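Local coordinates for protein multi-copper Oxidase CueO (PDB 6EVG) that probably oxidises phenolic substrates as a laccase-like multicopper oxidase, with activity towards lignin model compounds and lignosulfonate, at residues P172-I181 against F198-N206; R231-R241 against E280-D290. All coordinates share one frame; numbering follows the deposited sequence.

Contact 1 and contact 2 are two antiparallel strand pairings in different sheets of the same cupredoxin-type domain, their centres 14 Å apart. The sheets pack face to face: Leu203 CD1 of contact 1 meets Thr286 CG2 of contact 2 at 3.6 Å. Arg231 ties the pairings together, with its NE 2.8 Å from Asp177 OD2 in a salt bridge and its NH2 2.9 Å from Gly200 O in a probable hydrogen bond. The copper held by His434, Cys490 and His495 touches neither contact. The side chain of Asn232 is about 9 Å from the bound copper. The side chain of Phe198 is about 12 Å from the bound copper.

Contact 1 (P172-I181 against F198-N206); sequences PLVLQDRRVI and FRGGNLIVN
The guanidinium of Arg179 lies against the ring of Phe198. Phe198 CE1 sits over the centre of one face of the guanidinium, 3.4 Å above the guanidinium plane. The two planes are 37° apart, so this is a tilted contact. Arg199 O sits at the guanidinium edge and accepts a hydrogen bond from Arg179 NH2 at 3.0 Å. Arg179 NH1 forms a salt bridge with Asp193. Phe198 also meets Tyr187 and His143 edge-to-face. The side-chain amide of Asn202 turns its ND2 to Arg178 O, which takes a second bond from Asn202 N. At the far end the amide of Asn206 works with both atoms: ND2 donates to Pro172 O at 2.9 Å, nearly in the amide plane, and OD1 accepts from Val174 N at 2.8 Å.

Between these ends, strands 172-178 and 202-205 pair antiparallel within a sheet of the cupredoxin-type fold. Gln176 and Ile204 form a hydrogen-bonded pair. Val205 packs on Leu173 and Leu175, on the face turned to strand 295-303 of the second sheet. On the other face Ile204 CG1 packs on Gln176 CB at 3.7 Å, and Ile204 CD1 reaches Arg178 CG at 3.8 Å.

Asp177 CG stands between its backbone N and carbonyl carbon (chi1 65°). This brings OD2 under Gly200 N, which meets it at 2.9 Å from above the carboxylate plane. Arg231 supplies a salt bridge to the same oxygen, which would probably favour the charged carboxylate. One water lies 2.7 Å from both Asp177 OD1 and Phe198 O and bridges them.

Contact 2 (R231-R241 against E280-D290); sequences RNFHVRLSDNR and EATDLLTYGDD
His234 meets Asp290 edge-on: NE2 donates to the anti lone pair of OD1 at 2.8 Å, and the ring and carboxylate planes stand 88° apart. The contact belongs to an antiparallel pairing of strands 233-237 and 282-287 in a cupredoxin-type domain. Thr263 takes the other ring nitrogen of His234, so both nitrogens are held and the ring's rotation is fixed. The Asn232 side chain runs at about a right angle to that of Asp290, with amide and carboxylate planes only moderately inclined. Its ND2 donates to OD2 at 3.1 Å on the syn side, out of the carboxylate plane.

With chi1 at -178°, Thr286 OG1 is turned away from its own N and toward His234 N, from which it accepts at 2.9 Å. The same hydroxyl donates to Tyr287 O. Thr286 CG2 touches Phe233 at the ring edge, while Arg231 CG lies over one face of that ring. Leu284 CD1 meets Leu237 CD2 and Val235 CB on the face carrying all three residues. On the reverse face Leu285 CD1 comes obliquely to the guanidinium of Arg236, which also bridges to Asp295.

At the far end, Thr282 CG2 lies over one face of the Arg241 guanidinium, displaced toward its rim. Arg241 grips Asp239 side-on, NE to OD1 and NH2 to OD2, both on syn lone pairs. Ser238 OG accepts from Asp283 N at 3.0 Å, with an N-H...O angle of 169°.

Contact 1 (P172-I181 against F198-N206)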
loop_
_atom_site.group_PDB
_atom_site.type_symbol
_atom_site.label_atom_id
_atom_site.label_comp_id
_atom_site.label_asym_id
_atom_site.label_seq_id
_atom_site.Cartn_x
_atom_site.Cartn_y
_atom_site.Cartn_z
ATOM N N PRO A 172 -4.703 -8.109 -10.111
ATOM C CA PRO A 172 -4.443 -7.011 -9.160
ATOM C C PRO A 172 -5.473 -5.906 -9.338
ATOM O O PRO A 172 -5.850 -5.573 -10.464
ATOM C CB PRO A 172 -3.044 -6.527 -9.564
ATOM C CG PRO A 172 -3.017 -6.762 -11.046
ATOM C CD PRO A 172 -3.854 -8.004 -11.303
ATOM N N LEU A 173 -5.880 -5.340 -8.175
ATOM C CA LEU A 173 -6.833 -4.225 -8.145
ATOM C C LEU A 173 -6.230 -3.115 -7.299
ATOM O O LEU A 173 -6.113 -3.248 -6.072
ATOM C CB LEU A 173 -8.177 -4.620 -7.524
ATOM C CG LEU A 173 -8.897 -5.816 -8.196
ATOM C CD1 LEU A 173 -10.199 -6.109 -7.388
ATOM C CD2 LEU A 173 -9.202 -5.582 -9.662
ATOM N N VAL A 174 -5.907 -1.999 -7.935
ATOM C CA VAL A 174 -5.375 -0.827 -7.243
ATOM C C VAL A 174 -6.528 0.176 -7.123
ATOM O O VAL A 174 -6.988 0.761 -8.123
ATOM C CB VAL A 174 -4.177 -0.198 -8.011
ATOM C CG1 VAL A 174 -3.685 1.013 -7.248
ATOM C CG2 VAL A 174 -3.098 -1.242 -8.235
ATOM N N LEU A 175 -6.974 0.354 -5.881
ATOM C CA LEU A 175 -8.126 1.204 -5.577
ATOM C C LEU A 175 -7.634 2.624 -5.274
ATOM O O LEU A 175 -6.764 2.787 -4.389
ATOM C CB LEU A 175 -8.883 0.666 -4.369
ATOM C CG LEU A 175 -9.263 -0.813 -4.368
ATOM C CD1 LEU A 175 -10.038 -1.188 -3.112
ATOM C CD2 LEU A 175 -10.067 -1.222 -5.618
ATOM N N GLN A 176 -8.185 3.622 -5.962
ATOM C CA GLN A 176 -7.799 5.015 -5.746
ATOM C C GLN A 176 -9.024 5.910 -5.900
ATOM O O GLN A 176 -10.127 5.459 -6.241
ATOM C CB GLN A 176 -6.667 5.457 -6.669
ATOM C CG GLN A 176 -5.393 4.682 -6.480
ATOM C CD GLN A 176 -4.357 4.992 -7.519
ATOM O OE1 GLN A 176 -4.618 4.873 -8.743
ATOM N NE2 GLN A 176 -3.156 5.386 -7.057
ATOM N N ASP A 177 -8.852 7.195 -5.632
ATOM C CA ASP A 177 -9.859 8.194 -5.863
ATOM C C ASP A 177 -9.284 9.444 -6.498
ATOM O O ASP A 177 -8.068 9.662 -6.481
ATOM C CB ASP A 177 -10.681 8.526 -4.605
ATOM C CG ASP A 177 -9.955 9.171 -3.448
ATOM O OD1 ASP A 177 -8.718 9.113 -3.413
ATOM O OD2 ASP A 177 -10.660 9.731 -2.527
ATOM N N ARG A 178 -10.136 10.230 -7.122
ATOM C CA ARG A 178 -9.740 11.390 -7.877
ATOM C C ARG A 178 -10.739 12.537 -7.657
ATOM O O ARG A 178 -11.949 12.367 -7.783
ATOM C CB ARG A 178 -9.792 11.105 -9.386
ATOM C CG ARG A 178 -8.817 10.058 -9.876
ATOM C CD ARG A 178 -7.350 10.494 -9.740
ATOM N NE ARG A 178 -7.100 11.676 -10.520
ATOM C CZ ARG A 178 -5.872 12.079 -10.852
ATOM N NH1 ARG A 178 -4.830 11.445 -10.411
ATOM N NH2 ARG A 178 -5.732 13.127 -11.675
ATOM N N ARG A 179 -10.196 13.732 -7.370
ATOM C CA ARG A 179 -10.965 14.966 -7.446
ATOM C C ARG A 179 -11.076 15.444 -8.901
ATOM O O ARG A 179 -12.086 16.060 -9.249
ATOM C CB ARG A 179 -10.352 16.031 -6.537
ATOM C CG ARG A 179 -11.088 17.335 -6.458
ATOM C CD ARG A 179 -10.633 18.261 -5.374
ATOM N NE ARG A 179 -10.785 17.615 -4.066
ATOM C CZ ARG A 179 -10.262 18.042 -2.913
ATOM N NH1 ARG A 179 -9.586 19.174 -2.886
ATOM N NH2 ARG A 179 -10.424 17.359 -1.807
ATOM N N VAL A 180 -10.026 15.213 -9.685
ATOM C CA VAL A 180 -9.916 15.755 -11.025
ATOM C C VAL A 180 -9.592 14.632 -12.008
ATOM O O VAL A 180 -8.605 13.907 -11.820
ATOM C CB VAL A 180 -8.828 16.829 -11.076
ATOM C CG1 VAL A 180 -8.660 17.369 -12.498
ATOM C CG2 VAL A 180 -9.141 17.964 -10.082
ATOM N N ILE A 181 -10.417 14.512 -13.047
ATOM C CA ILE A 181 -10.157 13.585 -14.141
ATOM C C ILE A 181 -9.948 14.271 -15.488
ATOM O O ILE A 181 -9.659 13.601 -16.491
ATOM C CB ILE A 181 -11.210 12.447 -14.192
ATOM C CG1 ILE A 181 -12.624 13.007 -14.343
ATOM C CG2 ILE A 181 -11.128 11.577 -12.949
ATOM C CD1 ILE A 181 -13.007 13.722 -15.551
ATOM N N PHE A 198 -6.652 14.228 1.625
ATOM C CA PHE A 198 -7.195 14.596 0.329
ATOM C C PHE A 198 -8.000 13.434 -0.211
ATOM O O PHE A 198 -7.437 12.366 -0.482
ATOM C CB PHE A 198 -6.056 14.929 -0.617
ATOM C CG PHE A 198 -6.422 15.336 -2.012
ATOM C CD1 PHE A 198 -6.682 16.668 -2.318
ATOM C CD2 PHE A 198 -6.534 14.422 -3.021
ATOM C CE1 PHE A 198 -6.929 17.086 -3.627
ATOM C CE2 PHE A 198 -6.806 14.816 -4.329
ATOM C CZ PHE A 198 -7.021 16.125 -4.619
ATOM N N ARG A 199 -9.303 13.675 -0.453
ATOM C CA ARG A 199 -10.214 12.674 -1.053
ATOM C C ARG A 199 -10.935 13.303 -2.255
ATOM O O ARG A 199 -11.082 14.523 -2.358
ATOM C CB ARG A 199 -11.284 12.224 -0.053
ATOM C CG ARG A 199 -10.692 11.439 1.108
ATOM C CD ARG A 199 -11.674 10.959 2.176
ATOM N NE ARG A 199 -13.047 10.698 1.808
ATOM C CZ ARG A 199 -14.123 10.524 2.612
ATOM N NH1 ARG A 199 -14.085 10.669 3.946
ATOM N NH2 ARG A 199 -15.268 10.231 2.068
ATOM N N GLY A 200 -11.372 12.462 -3.178
ATOM C CA GLY A 200 -12.204 12.899 -4.295
ATOM C C GLY A 200 -13.358 11.972 -4.534
ATOM O O GLY A 200 -13.332 10.837 -4.065
ATOM N N GLY A 201 -14.329 12.451 -5.286
ATOM C CA GLY A 201 -15.584 11.683 -5.500
ATOM C C GLY A 201 -15.539 10.710 -6.635
ATOM O O GLY A 201 -16.456 9.905 -6.784
ATOM N N ASN A 202 -14.508 10.761 -7.484
ATOM C CA ASN A 202 -14.435 9.803 -8.610
ATOM C C ASN A 202 -13.581 8.625 -8.170
ATOM O O ASN A 202 -12.365 8.788 -7.977
ATOM C CB ASN A 202 -13.807 10.473 -9.823
ATOM C CG ASN A 202 -14.541 11.664 -10.291
ATOM O OD1 ASN A 202 -15.566 11.562 -10.937
ATOM N ND2 ASN A 202 -14.016 12.838 -10.006
ATOM N N LEU A 203 -14.161 7.447 -8.035
ATOM C CA LEU A 203 -13.380 6.258 -7.651
ATOM C C LEU A 203 -12.836 5.592 -8.887
ATOM O O LEU A 203 -13.528 5.557 -9.904
ATOM C CB LEU A 203 -14.244 5.305 -6.856
ATOM C CG LEU A 203 -14.985 5.873 -5.645
ATOM C CD1 LEU A 203 -15.659 4.753 -4.858
ATOM C CD2 LEU A 203 -14.001 6.613 -4.693
ATOM N N ILE A 204 -11.628 5.071 -8.768
ATOM C CA ILE A 204 -10.974 4.395 -9.900
ATOM C C ILE A 204 -10.366 3.070 -9.451
ATOM O O ILE A 204 -9.986 2.899 -8.290
ATOM C CB ILE A 204 -9.926 5.305 -10.573
ATOM C CG1 ILE A 204 -8.871 5.792 -9.577
ATOM C CG2 ILE A 204 -10.629 6.465 -11.268
ATOM C CD1 ILE A 204 -7.677 6.468 -10.227
ATOM N N VAL A 205 -10.289 2.145 -10.414
ATOM C CA VAL A 205 -9.591 0.866 -10.236
ATOM C C VAL A 205 -8.651 0.700 -11.405
ATOM O O VAL A 205 -9.035 0.805 -12.566
ATOM C CB VAL A 205 -10.552 -0.327 -10.102
ATOM C CG1 VAL A 205 -9.782 -1.608 -9.799
ATOM C CG2 VAL A 205 -11.644 -0.062 -9.053
ATOM N N ASN A 206 -7.364 0.476 -11.077
ATOM C CA ASN A 206 -6.333 0.368 -12.113
ATOM C C ASN A 206 -6.400 1.517 -13.097
ATOM O O ASN A 206 -6.150 1.353 -14.286
ATOM C CB ASN A 206 -6.348 -1.009 -12.814
ATOM C CG ASN A 206 -6.014 -2.140 -11.871
ATOM O OD1 ASN A 206 -5.687 -1.918 -10.692
ATOM N ND2 ASN A 206 -6.078 -3.381 -12.378
HETATM O O HOH W 1 -7.712 9.702 -0.995
HETATM O O HOH W 2 -13.498 16.363 -3.805
#

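Contact 2 (R231-R241 against E280-D290)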
loop_
_atom_site.group_PDB
_atom_site.type_symbol
_atom_site.label_atom_id
_atom_site.label_comp_id
_atom_site.label_asym_id
_atom_site.label_seq_id
_atom_site.Cartn_x
_atom_site.Cartn_y
_atom_site.Cartn_z
ATOM N N ARG A 231 -8.224 8.151 1.367
ATOM C CA ARG A 231 -9.484 7.433 1.485
ATOM C C ARG A 231 -9.251 6.018 1.980
ATOM O O ARG A 231 -8.388 5.306 1.436
ATOM C CB ARG A 231 -10.163 7.374 0.137
ATOM C CG ARG A 231 -11.485 6.634 0.105
ATOM C CD ARG A 231 -12.199 6.739 -1.223
ATOM N NE ARG A 231 -12.694 8.064 -1.512
ATOM C CZ ARG A 231 -13.906 8.527 -1.191
ATOM N NH1 ARG A 231 -14.759 7.747 -0.529
ATOM N NH2 ARG A 231 -14.273 9.737 -1.539
ATOM N N ASN A 232 -10.073 5.552 2.926
ATOM C CA ASN A 232 -10.168 4.148 3.298
ATOM C C ASN A 232 -11.283 3.512 2.479
ATOM O O ASN A 232 -12.357 4.112 2.271
ATOM C CB ASN A 232 -10.478 3.973 4.761
ATOM C CG ASN A 232 -9.420 4.580 5.645
ATOM O OD1 ASN A 232 -8.231 4.341 5.446
ATOM N ND2 ASN A 232 -9.841 5.375 6.641
ATOM N N PHE A 233 -11.041 2.290 1.980
ATOM C CA PHE A 233 -12.061 1.541 1.288
ATOM C C PHE A 233 -12.613 0.485 2.215
ATOM O O PHE A 233 -11.898 -0.071 3.042
ATOM C CB PHE A 233 -11.502 0.911 -0.007
ATOM C CG PHE A 233 -11.144 1.930 -1.035
ATOM C CD1 PHE A 233 -12.061 2.481 -1.875
ATOM C CD2 PHE A 233 -9.816 2.391 -1.142
ATOM C CE1 PHE A 233 -11.738 3.438 -2.815
ATOM C CE2 PHE A 233 -9.492 3.390 -2.039
ATOM C CZ PHE A 233 -10.430 3.901 -2.885
ATOM N N HIS A 234 -13.926 0.178 2.065
ATOM C CA HIS A 234 -14.585 -0.809 2.907
ATOM C C HIS A 234 -15.419 -1.631 1.904
ATOM O O HIS A 234 -16.567 -1.246 1.612
ATOM C CB HIS A 234 -15.452 -0.136 3.978
ATOM C CG HIS A 234 -14.746 0.883 4.801
ATOM N ND1 HIS A 234 -13.914 0.561 5.859
ATOM C CD2 HIS A 234 -14.754 2.229 4.702
ATOM C CE1 HIS A 234 -13.437 1.697 6.376
ATOM N NE2 HIS A 234 -13.944 2.721 5.695
ATOM N N VAL A 235 -14.826 -2.684 1.361
ATOM C CA VAL A 235 -15.323 -3.264 0.125
ATOM C C VAL A 235 -16.143 -4.513 0.335
ATOM O O VAL A 235 -15.796 -5.372 1.153
ATOM C CB VAL A 235 -14.198 -3.527 -0.913
ATOM C CG1 VAL A 235 -13.416 -2.269 -1.216
ATOM C CG2 VAL A 235 -13.293 -4.621 -0.519
ATOM N N ARG A 236 -17.203 -4.634 -0.439
ATOM C CA ARG A 236 -18.004 -5.865 -0.497
ATOM C C ARG A 236 -18.343 -6.121 -1.950
ATOM O O ARG A 236 -18.276 -5.222 -2.789
ATOM C CB ARG A 236 -19.311 -5.772 0.352
ATOM C CG ARG A 236 -20.310 -4.769 -0.191
ATOM C CD ARG A 236 -21.698 -5.021 0.363
ATOM N NE ARG A 236 -22.650 -4.033 -0.058
ATOM C CZ ARG A 236 -23.941 -4.222 -0.213
ATOM N NH1 ARG A 236 -24.471 -5.425 -0.132
ATOM N NH2 ARG A 236 -24.696 -3.197 -0.595
ATOM N N LEU A 237 -18.876 -7.331 -2.202
ATOM C CA LEU A 237 -19.579 -7.572 -3.452
ATOM C C LEU A 237 -21.075 -7.321 -3.263
ATOM O O LEU A 237 -21.600 -7.393 -2.150
ATOM C CB LEU A 237 -19.333 -9.018 -3.940
ATOM C CG LEU A 237 -17.901 -9.226 -4.488
ATOM C CD1 LEU A 237 -17.369 -10.595 -4.715
ATOM C CD2 LEU A 237 -17.543 -8.384 -5.675
ATOM N N SER A 238 -21.733 -6.914 -4.332
ATOM C CA SER A 238 -23.115 -6.453 -4.280
ATOM C C SER A 238 -24.082 -7.574 -3.842
ATOM O O SER A 238 -25.200 -7.226 -3.391
ATOM C CB SER A 238 -23.531 -5.836 -5.590
ATOM O OG SER A 238 -23.374 -6.711 -6.652
ATOM N N ASP A 239 -23.733 -8.834 -4.011
ATOM C CA ASP A 239 -24.526 -9.943 -3.503
ATOM C C ASP A 239 -23.948 -10.526 -2.231
ATOM O O ASP A 239 -24.361 -11.631 -1.803
ATOM C CB ASP A 239 -24.732 -11.000 -4.569
ATOM C CG ASP A 239 -23.491 -11.660 -5.000
ATOM O OD1 ASP A 239 -22.370 -11.448 -4.459
ATOM O OD2 ASP A 239 -23.636 -12.432 -5.999
ATOM N N ASN A 240 -23.032 -9.822 -1.573
ATOM C CA ASN A 240 -22.512 -10.239 -0.295
ATOM C C ASN A 240 -21.773 -11.526 -0.260
ATOM O O ASN A 240 -21.537 -12.079 0.806
ATOM C CB ASN A 240 -23.595 -10.200 0.814
ATOM C CG ASN A 240 -24.189 -8.819 0.959
ATOM O OD1 ASN A 240 -23.471 -7.826 1.200
ATOM N ND2 ASN A 240 -25.503 -8.748 0.829
ATOM N N ARG A 241 -21.307 -12.017 -1.414
ATOM C CA ARG A 241 -20.551 -13.270 -1.386
ATOM C C ARG A 241 -19.252 -13.076 -0.644
ATOM O O ARG A 241 -18.652 -11.998 -0.621
ATOM C CB ARG A 241 -20.371 -13.828 -2.796
ATOM C CG ARG A 241 -19.416 -13.045 -3.664
ATOM C CD ARG A 241 -19.293 -13.643 -5.061
ATOM N NE ARG A 241 -20.517 -13.397 -5.811
ATOM C CZ ARG A 241 -20.697 -13.834 -7.019
ATOM N NH1 ARG A 241 -19.733 -14.549 -7.609
ATOM N NH2 ARG A 241 -21.784 -13.485 -7.650
ATOM N N GLU A 280 -22.976 -15.660 -11.901
ATOM C CA GLU A 280 -23.692 -14.378 -11.810
ATOM C C GLU A 280 -22.741 -13.151 -11.750
ATOM O O GLU A 280 -21.727 -13.203 -10.947
ATOM C CB GLU A 280 -24.560 -14.387 -10.542
ATOM C CG GLU A 280 -25.592 -15.511 -10.509
ATOM C CD GLU A 280 -26.642 -15.430 -11.651
ATOM O OE1 GLU A 280 -26.842 -14.322 -12.211
ATOM O OE2 GLU A 280 -27.286 -16.458 -12.004
ATOM N N ALA A 281 -23.054 -12.071 -12.549
ATOM C CA ALA A 281 -22.323 -10.801 -12.476
ATOM C C ALA A 281 -22.515 -10.148 -11.135
ATOM O O ALA A 281 -23.539 -10.348 -10.492
ATOM C CB ALA A 281 -22.729 -9.817 -13.533
ATOM N N THR A 282 -21.494 -9.387 -10.688
ATOM C CA THR A 282 -21.570 -8.777 -9.384
ATOM C C THR A 282 -20.692 -7.562 -9.372
ATOM O O THR A 282 -19.680 -7.513 -10.077
ATOM C CB THR A 282 -21.204 -9.738 -8.246
ATOM O OG1 THR A 282 -21.415 -9.123 -6.970
ATOM C CG2 THR A 282 -19.838 -10.274 -8.345
ATOM N N ASP A 283 -21.086 -6.576 -8.563
ATOM C CA ASP A 283 -20.323 -5.314 -8.464
ATOM C C ASP A 283 -19.506 -5.268 -7.186
ATOM O O ASP A 283 -19.955 -5.688 -6.134
ATOM C CB ASP A 283 -21.289 -4.123 -8.498
ATOM C CG ASP A 283 -22.028 -4.020 -9.825
ATOM O OD1 ASP A 283 -21.464 -4.285 -10.866
ATOM O OD2 ASP A 283 -23.230 -3.684 -9.801
ATOM N N LEU A 284 -18.304 -4.710 -7.284
ATOM C CA LEU A 284 -17.499 -4.362 -6.101
ATOM C C LEU A 284 -17.881 -2.971 -5.676
ATOM O O LEU A 284 -17.890 -2.043 -6.495
ATOM C CB LEU A 284 -16.003 -4.427 -6.456
ATOM C CG LEU A 284 -15.044 -4.312 -5.291
ATOM C CD1 LEU A 284 -15.051 -5.544 -4.396
ATOM C CD2 LEU A 284 -13.608 -4.059 -5.797
ATOM N N LEU A 285 -18.248 -2.846 -4.399
ATOM C CA LEU A 285 -18.751 -1.634 -3.789
ATOM C C LEU A 285 -17.895 -1.230 -2.608
ATOM O O LEU A 285 -17.252 -2.099 -1.991
ATOM C CB LEU A 285 -20.180 -1.819 -3.238
ATOM C CG LEU A 285 -21.190 -2.398 -4.271
ATOM C CD1 LEU A 285 -22.545 -2.589 -3.562
ATOM C CD2 LEU A 285 -21.390 -1.485 -5.434
ATOM N N THR A 286 -17.881 0.058 -2.250
ATOM C CA THR A 286 -17.269 0.499 -1.001
ATOM C C THR A 286 -18.192 1.452 -0.256
ATOM O O THR A 286 -18.813 2.320 -0.873
ATOM C CB THR A 286 -15.918 1.252 -1.245
ATOM O OG1 THR A 286 -15.344 1.623 0.032
ATOM C CG2 THR A 286 -16.018 2.423 -2.195
ATOM N N TYR A 287 -18.165 1.399 1.071
ATOM C CA TYR A 287 -18.778 2.518 1.801
ATOM C C TYR A 287 -18.064 3.808 1.359
ATOM O O TYR A 287 -16.847 3.839 1.131
ATOM C CB TYR A 287 -18.625 2.398 3.308
ATOM C CG TYR A 287 -19.472 1.336 3.996
ATOM C CD1 TYR A 287 -20.806 1.147 3.700
ATOM C CD2 TYR A 287 -18.961 0.641 5.043
ATOM C CE1 TYR A 287 -21.585 0.262 4.381
ATOM C CE2 TYR A 287 -19.736 -0.283 5.783
ATOM C CZ TYR A 287 -21.060 -0.461 5.415
ATOM O OH TYR A 287 -21.827 -1.358 6.120
ATOM N N GLY A 288 -18.818 4.911 1.251
ATOM C CA GLY A 288 -18.278 6.169 0.772
ATOM C C GLY A 288 -17.560 6.957 1.819
ATOM O O GLY A 288 -16.984 8.014 1.479
ATOM N N ASP A 289 -17.629 6.530 3.073
ATOM C CA ASP A 289 -16.920 7.230 4.176
ATOM C C ASP A 289 -16.609 6.198 5.251
ATOM O O ASP A 289 -16.777 5.004 5.002
ATOM C CB ASP A 289 -17.750 8.402 4.654
ATOM C CG ASP A 289 -19.092 7.966 5.192
ATOM O OD1 ASP A 289 -19.160 6.884 5.798
ATOM O OD2 ASP A 289 -20.099 8.692 5.018
ATOM N N ASP A 290 -16.101 6.652 6.393
ATOM C CA ASP A 290 -15.700 5.781 7.486
ATOM C C ASP A 290 -16.811 5.585 8.536
ATOM O O ASP A 290 -16.547 5.014 9.606
ATOM C CB ASP A 290 -14.419 6.312 8.136
ATOM C CG ASP A 290 -13.224 6.184 7.216
ATOM O OD1 ASP A 290 -13.149 5.280 6.428
ATOM O OD2 ASP A 290 -12.326 7.030 7.272
HETATM O O HOH W 3 -14.463 5.269 0.876
HETATM O O HOH W 4 -17.139 10.035 -0.956
HETATM O O HOH W 5 -13.608 6.059 3.906
HETATM O O HOH W 6 -24.928 -10.357 -8.149
HETATM O O HOH W 7 -20.213 -15.157 -10.233
#